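Long-range contacts in malonyl CoA:acyl carrier protein malonyltransferase (Streptomyces coelicolor, PDB 1NM2), which probably transfers the malonyl group from coenzyme A to the holo acyl carrier protein, a step of fatty acid biosynthesis: residues Val99-Ala104 with Val227-Asn232; Ala108-Asp113 with Ala223-Thr228. One frame throughout, in Å; residues are numbered along the deposited sequence.

Contact 1 (Val99-Ala104 with Val227-Asn232)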
loop_
_atom_site.group_PDB
_atom_site.type_symbol
_atom_site.label_atom_id
_atom_site.label_comp_id
_atom_site.label_asym_id
_atom_site.label_seq_id
_atom_site.Cartn_x
_atom_site.Cartn_y
_atom_site.Cartn_z
ATOM N N VAL A 99 2.327 2.010 0.236
ATOM C CA VAL A 99 3.382 1.307 0.970
ATOM C C VAL A 99 3.446 -0.140 0.482
ATOM O O VAL A 99 4.507 -0.772 0.502
ATOM C CB VAL A 99 3.131 1.283 2.505
ATOM C CG1 VAL A 99 2.911 2.684 3.022
ATOM C CG2 VAL A 99 1.945 0.399 2.829
ATOM N N GLY A 100 2.304 -0.656 0.041
ATOM C CA GLY A 100 2.250 -2.023 -0.450
ATOM C C GLY A 100 3.131 -2.238 -1.668
ATOM O O GLY A 100 3.436 -3.379 -2.025
ATOM N N GLU A 101 3.540 -1.148 -2.313
ATOM C CA GLU A 101 4.404 -1.242 -3.492
ATOM C C GLU A 101 5.797 -1.711 -3.104
ATOM O O GLU A 101 6.485 -2.367 -3.890
ATOM C CB GLU A 101 4.536 0.108 -4.198
ATOM C CG GLU A 101 3.268 0.623 -4.843
ATOM C CD GLU A 101 3.565 1.409 -6.108
ATOM O OE1 GLU A 101 3.310 0.870 -7.207
ATOM O OE2 GLU A 101 4.065 2.553 -6.004
ATOM N N ILE A 102 6.232 -1.341 -1.904
ATOM C CA ILE A 102 7.546 -1.758 -1.444
ATOM C C ILE A 102 7.446 -3.247 -1.142
ATOM O O ILE A 102 8.350 -4.011 -1.455
ATOM C CB ILE A 102 7.992 -0.984 -0.172
ATOM C CG1 ILE A 102 8.319 0.473 -0.524
ATOM C CG2 ILE A 102 9.231 -1.639 0.432
ATOM C CD1 ILE A 102 7.132 1.298 -0.972
ATOM N N THR A 103 6.327 -3.655 -0.549
ATOM C CA THR A 103 6.101 -5.057 -0.220
ATOM C C THR A 103 6.140 -5.895 -1.499
ATOM O O THR A 103 6.736 -6.975 -1.533
ATOM C CB THR A 103 4.732 -5.242 0.465
ATOM O OG1 THR A 103 4.634 -4.341 1.576
ATOM C CG2 THR A 103 4.564 -6.683 0.971
ATOM N N ALA A 104 5.508 -5.378 -2.549
ATOM C CA ALA A 104 5.452 -6.054 -3.841
ATOM C C ALA A 104 6.826 -6.134 -4.503
ATOM O O ALA A 104 7.084 -7.043 -5.288
ATOM C CB ALA A 104 4.471 -5.334 -4.765
ATOM N N VAL A 227 9.142 -11.180 -11.570
ATOM C CA VAL A 227 7.717 -11.383 -11.781
ATOM C C VAL A 227 7.169 -10.034 -12.240
ATOM O O VAL A 227 7.691 -8.988 -11.846
ATOM C CB VAL A 227 7.011 -11.789 -10.471
ATOM C CG1 VAL A 227 5.561 -12.136 -10.750
ATOM C CG2 VAL A 227 7.735 -12.965 -9.827
ATOM N N THR A 228 6.133 -10.055 -13.071
ATOM C CA THR A 228 5.538 -8.820 -13.569
ATOM C C THR A 228 5.187 -7.894 -12.403
ATOM O O THR A 228 4.454 -8.277 -11.493
ATOM C CB THR A 228 4.270 -9.113 -14.384
ATOM O OG1 THR A 228 4.595 -9.996 -15.468
ATOM C CG2 THR A 228 3.692 -7.821 -14.948
ATOM N N TYR A 229 5.722 -6.677 -12.440
ATOM C CA TYR A 229 5.492 -5.690 -11.387
ATOM C C TYR A 229 4.633 -4.533 -11.917
ATOM O O TYR A 229 5.058 -3.798 -12.807
ATOM C CB TYR A 229 6.840 -5.154 -10.891
ATOM C CG TYR A 229 6.734 -4.160 -9.758
ATOM C CD1 TYR A 229 6.792 -4.576 -8.429
ATOM C CD2 TYR A 229 6.541 -2.802 -10.017
ATOM C CE1 TYR A 229 6.660 -3.662 -7.383
ATOM C CE2 TYR A 229 6.403 -1.886 -8.984
ATOM C CZ TYR A 229 6.463 -2.322 -7.673
ATOM O OH TYR A 229 6.303 -1.414 -6.654
ATOM N N VAL A 230 3.434 -4.376 -11.361
ATOM C CA VAL A 230 2.511 -3.319 -11.782
ATOM C C VAL A 230 2.639 -2.112 -10.857
ATOM O O VAL A 230 2.488 -2.239 -9.640
ATOM C CB VAL A 230 1.050 -3.829 -11.764
ATOM C CG1 VAL A 230 0.101 -2.734 -12.241
ATOM C CG2 VAL A 230 0.923 -5.055 -12.657
ATOM N N SER A 231 2.886 -0.943 -11.447
ATOM C CA SER A 231 3.092 0.300 -10.695
ATOM C C SER A 231 1.906 1.251 -10.486
ATOM O O SER A 231 1.102 1.484 -11.394
ATOM C CB SER A 231 4.254 1.072 -11.339
ATOM O OG SER A 231 4.357 2.399 -10.848
ATOM N N ASN A 232 1.842 1.818 -9.277
ATOM C CA ASN A 232 0.801 2.768 -8.862
ATOM C C ASN A 232 0.751 4.054 -9.679
ATOM O O ASN A 232 -0.298 4.681 -9.799
ATOM C CB ASN A 232 1.013 3.189 -7.406
ATOM C CG ASN A 232 0.533 2.162 -6.415
ATOM O OD1 ASN A 232 0.601 2.388 -5.212
ATOM N ND2 ASN A 232 0.044 1.029 -6.907
HETATM O O HOH W 1 5.310 2.981 -8.461
HETATM O O HOH W 2 1.626 -1.477 -7.236
#
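Glu101 OE1 is gripped by the backbone amide of Asn232 and by a water. Asn232 N gives it a short hydrogen bond of 2.7 Å, nearly straight at 160°, and meets the oxygen from above the carboxylate plane. The water lies 2.9 Å from Glu101 OE1 and also reaches Val230 O, though more acceptors surround it than it has protons. The other oxygen, Glu101 OE2, accepts a hydrogen bond of 2.8 Å from a second water, which in turn hydrogen-bonds to Ser231 OG at 2.6 Å. The side chains of Glu101 and Asn232 run antiparallel, the carboxylate lying flat on the carboxamide with the planes only 3° apart and Glu101 CD 3.1 Å from Asn232 CG. An alanine in place of Glu101 would probably leave Asn232 N without its acceptor and its carboxamide without the flat group stacked against it. The helix backbone has a partner of its own: Tyr229 OH donates to Glu101 O at 2.9 Å, arriving above the carbonyl plane. The ring turns its edge to the helix, with Glu101 O and Ala104 C near its plane, and Tyr229 CE1 packs 3.8 Å from Ala104 CB. Leu248 of helix 241-251 touches both Glu101 and Tyr229, and all the touching residues are buried. The carboxamide of Asn232 continues into the turn before the helix: OD1 accepts from Ser98 N and ND2 donates to Gly96 O. Asn232, itself held by Glu101, thus probably helps to fix the strand-to-helix turn at Ser98. Gly96, Ser98 and Gly100 fit the GxSxG pattern, and the sharp passage from strand 93-96 into helix 100-107 is consistent with the nucleophile elbow of an alpha/beta hydrolase-like core.

Contact 2 (Ala108-Asp113 with Ala223-Thr228)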
loop_
_atom_site.group_PDB
_atom_site.type_symbol
_atom_site.label_atom_id
_atom_site.label_comp_id
_atom_site.label_asym_id
_atom_site.label_seq_id
_atom_site.Cartn_x
_atom_site.Cartn_y
_atom_site.Cartn_z
ATOM N N ALA A 108 8.642 -9.491 -6.098
ATOM C CA ALA A 108 9.193 -9.550 -7.455
ATOM C C ALA A 108 10.711 -9.701 -7.473
ATOM O O ALA A 108 11.319 -9.757 -8.542
ATOM C CB ALA A 108 8.784 -8.302 -8.250
ATOM N N GLY A 109 11.325 -9.755 -6.298
ATOM C CA GLY A 109 12.769 -9.914 -6.230
ATOM C C GLY A 109 13.572 -8.674 -6.573
ATOM O O GLY A 109 14.758 -8.763 -6.900
ATOM N N VAL A 110 12.933 -7.512 -6.505
ATOM C CA VAL A 110 13.610 -6.255 -6.809
ATOM C C VAL A 110 14.485 -5.856 -5.634
ATOM O O VAL A 110 15.614 -5.398 -5.810
ATOM C CB VAL A 110 12.596 -5.125 -7.077
ATOM C CG1 VAL A 110 13.331 -3.808 -7.302
ATOM C CG2 VAL A 110 11.745 -5.474 -8.293
ATOM N N LEU A 111 13.945 -6.038 -4.434
ATOM C CA LEU A 111 14.645 -5.715 -3.202
ATOM C C LEU A 111 14.504 -6.877 -2.231
ATOM O O LEU A 111 13.478 -7.564 -2.225
ATOM C CB LEU A 111 14.031 -4.475 -2.547
ATOM C CG LEU A 111 13.989 -3.150 -3.300
ATOM C CD1 LEU A 111 13.183 -2.157 -2.471
ATOM C CD2 LEU A 111 15.399 -2.633 -3.549
ATOM N N ASP A 112 15.525 -7.101 -1.411
ATOM C CA ASP A 112 15.447 -8.161 -0.416
ATOM C C ASP A 112 14.663 -7.545 0.744
ATOM O O ASP A 112 14.516 -6.321 0.814
ATOM C CB ASP A 112 16.849 -8.606 0.015
ATOM C CG ASP A 112 17.691 -7.467 0.525
ATOM O OD1 ASP A 112 17.438 -6.995 1.651
ATOM O OD2 ASP A 112 18.607 -7.039 -0.208
ATOM N N ASP A 113 14.152 -8.368 1.651
ATOM C CA ASP A 113 13.341 -7.830 2.739
ATOM C C ASP A 113 13.974 -6.768 3.638
ATOM O O ASP A 113 13.367 -5.723 3.860
ATOM C CB ASP A 113 12.768 -8.969 3.588
ATOM C CG ASP A 113 13.831 -9.859 4.152
ATOM O OD1 ASP A 113 15.000 -9.703 3.744
ATOM O OD2 ASP A 113 13.497 -10.714 4.998
ATOM N N ALA A 223 17.329 -5.122 -8.118
ATOM C CA ALA A 223 17.457 -6.092 -9.193
ATOM C C ALA A 223 16.218 -5.979 -10.080
ATOM O O ALA A 223 15.186 -5.457 -9.652
ATOM C CB ALA A 223 17.559 -7.500 -8.623
ATOM N N ASP A 224 16.326 -6.451 -11.315
ATOM C CA ASP A 224 15.192 -6.423 -12.224
ATOM C C ASP A 224 14.123 -7.359 -11.675
ATOM O O ASP A 224 14.432 -8.411 -11.125
ATOM C CB ASP A 224 15.621 -6.873 -13.625
ATOM C CG ASP A 224 16.390 -5.797 -14.366
ATOM O OD1 ASP A 224 16.943 -6.090 -15.446
ATOM O OD2 ASP A 224 16.435 -4.652 -13.869
ATOM N N PRO A 225 12.847 -6.977 -11.801
ATOM C CA PRO A 225 11.769 -7.832 -11.293
ATOM C C PRO A 225 11.729 -9.193 -11.988
ATOM O O PRO A 225 11.853 -9.276 -13.208
ATOM C CB PRO A 225 10.514 -6.999 -11.559
ATOM C CG PRO A 225 10.892 -6.187 -12.766
ATOM C CD PRO A 225 12.309 -5.770 -12.452
ATOM N N LYS A 226 11.561 -10.255 -11.205
ATOM C CA LYS A 226 11.510 -11.613 -11.752
ATOM C C LYS A 226 10.067 -11.995 -12.064
ATOM O O LYS A 226 9.803 -13.004 -12.718
ATOM C CB LYS A 226 12.100 -12.605 -10.748
ATOM C CG LYS A 226 13.540 -12.311 -10.367
ATOM C CD LYS A 226 14.028 -13.250 -9.271
ATOM C CE LYS A 226 15.434 -12.875 -8.807
ATOM N NZ LYS A 226 15.924 -13.753 -7.695
ATOM N N VAL A 227 9.142 -11.180 -11.570
ATOM C CA VAL A 227 7.717 -11.383 -11.781
ATOM C C VAL A 227 7.169 -10.034 -12.240
ATOM O O VAL A 227 7.691 -8.988 -11.846
ATOM C CB VAL A 227 7.011 -11.789 -10.471
ATOM C CG1 VAL A 227 5.561 -12.136 -10.750
ATOM C CG2 VAL A 227 7.735 -12.965 -9.827
ATOM N N THR A 228 6.133 -10.055 -13.071
ATOM C CA THR A 228 5.538 -8.820 -13.569
ATOM C C THR A 228 5.187 -7.894 -12.403
ATOM O O THR A 228 4.454 -8.277 -11.493
ATOM C CB THR A 228 4.270 -9.113 -14.384
ATOM O OG1 THR A 228 4.595 -9.996 -15.468
ATOM C CG2 THR A 228 3.692 -7.821 -14.948
#
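Val110 has CG1 anti to its backbone N (chi1 176°) and CG2 anti to its carbonyl carbon, which sets CG1 3.4 Å from Ala223 O and CG2 3.8 Å from Pro225 CB. The side chains of Val110 and Pro225 run alongside one another in the same direction. Val110 and Ala223 also pair through the backbone: Ala223 N donates to Val110 O at 2.9 Å, and Val110 CA sends a CA-H...O contact of 3.3 Å back to Ala223 O. A second bond closes the other end, where Lys226 N donates to Ala108 O over 2.7 Å. The same oxygen receives a CA-H...O contact from Pro225 CA. Between these two bonds helix 100-107 terminates in a Schellman motif at Gly109, whose positive phi of 75° favours glycine; a CB there would press on Lys226 CD. The loop that follows leads to helix 113-132, with Asp112 as N-cap, while the partner loop runs from helix 207-217 to strand 228-229. Apolar contact is modest: Ala108 CB packs on Pro225 CB at 4.0 Å and approaches Val227 CB. Lys226 extends beyond CG past Gly109, with its CB 3.7 Å from Ala108 O. Val227 N is buried here and finds no hydrogen-bonding partner in the model.

Contacts 1 and 2 follow the same two pieces of chain: helix 100-107 with the loop after it, and the backbone that passes through strand 228-229. They share Val227 and Thr228, their centres are about 9 Å apart, and they meet where Tyr229 CD1 packs on Ala108 CB at 4.2 Å. Contact 1 lies at the start of the helix beside the probable nucleophile elbow, about 9 Å from the centre of the chain to its own centre; contact 2 lies beyond the helix end, about 17 Å out. Strand 228-229 runs parallel to strand 93-96, which leads into the elbow. The nickel ion is bound by Asp50 and Asp52, which belong to neither contact.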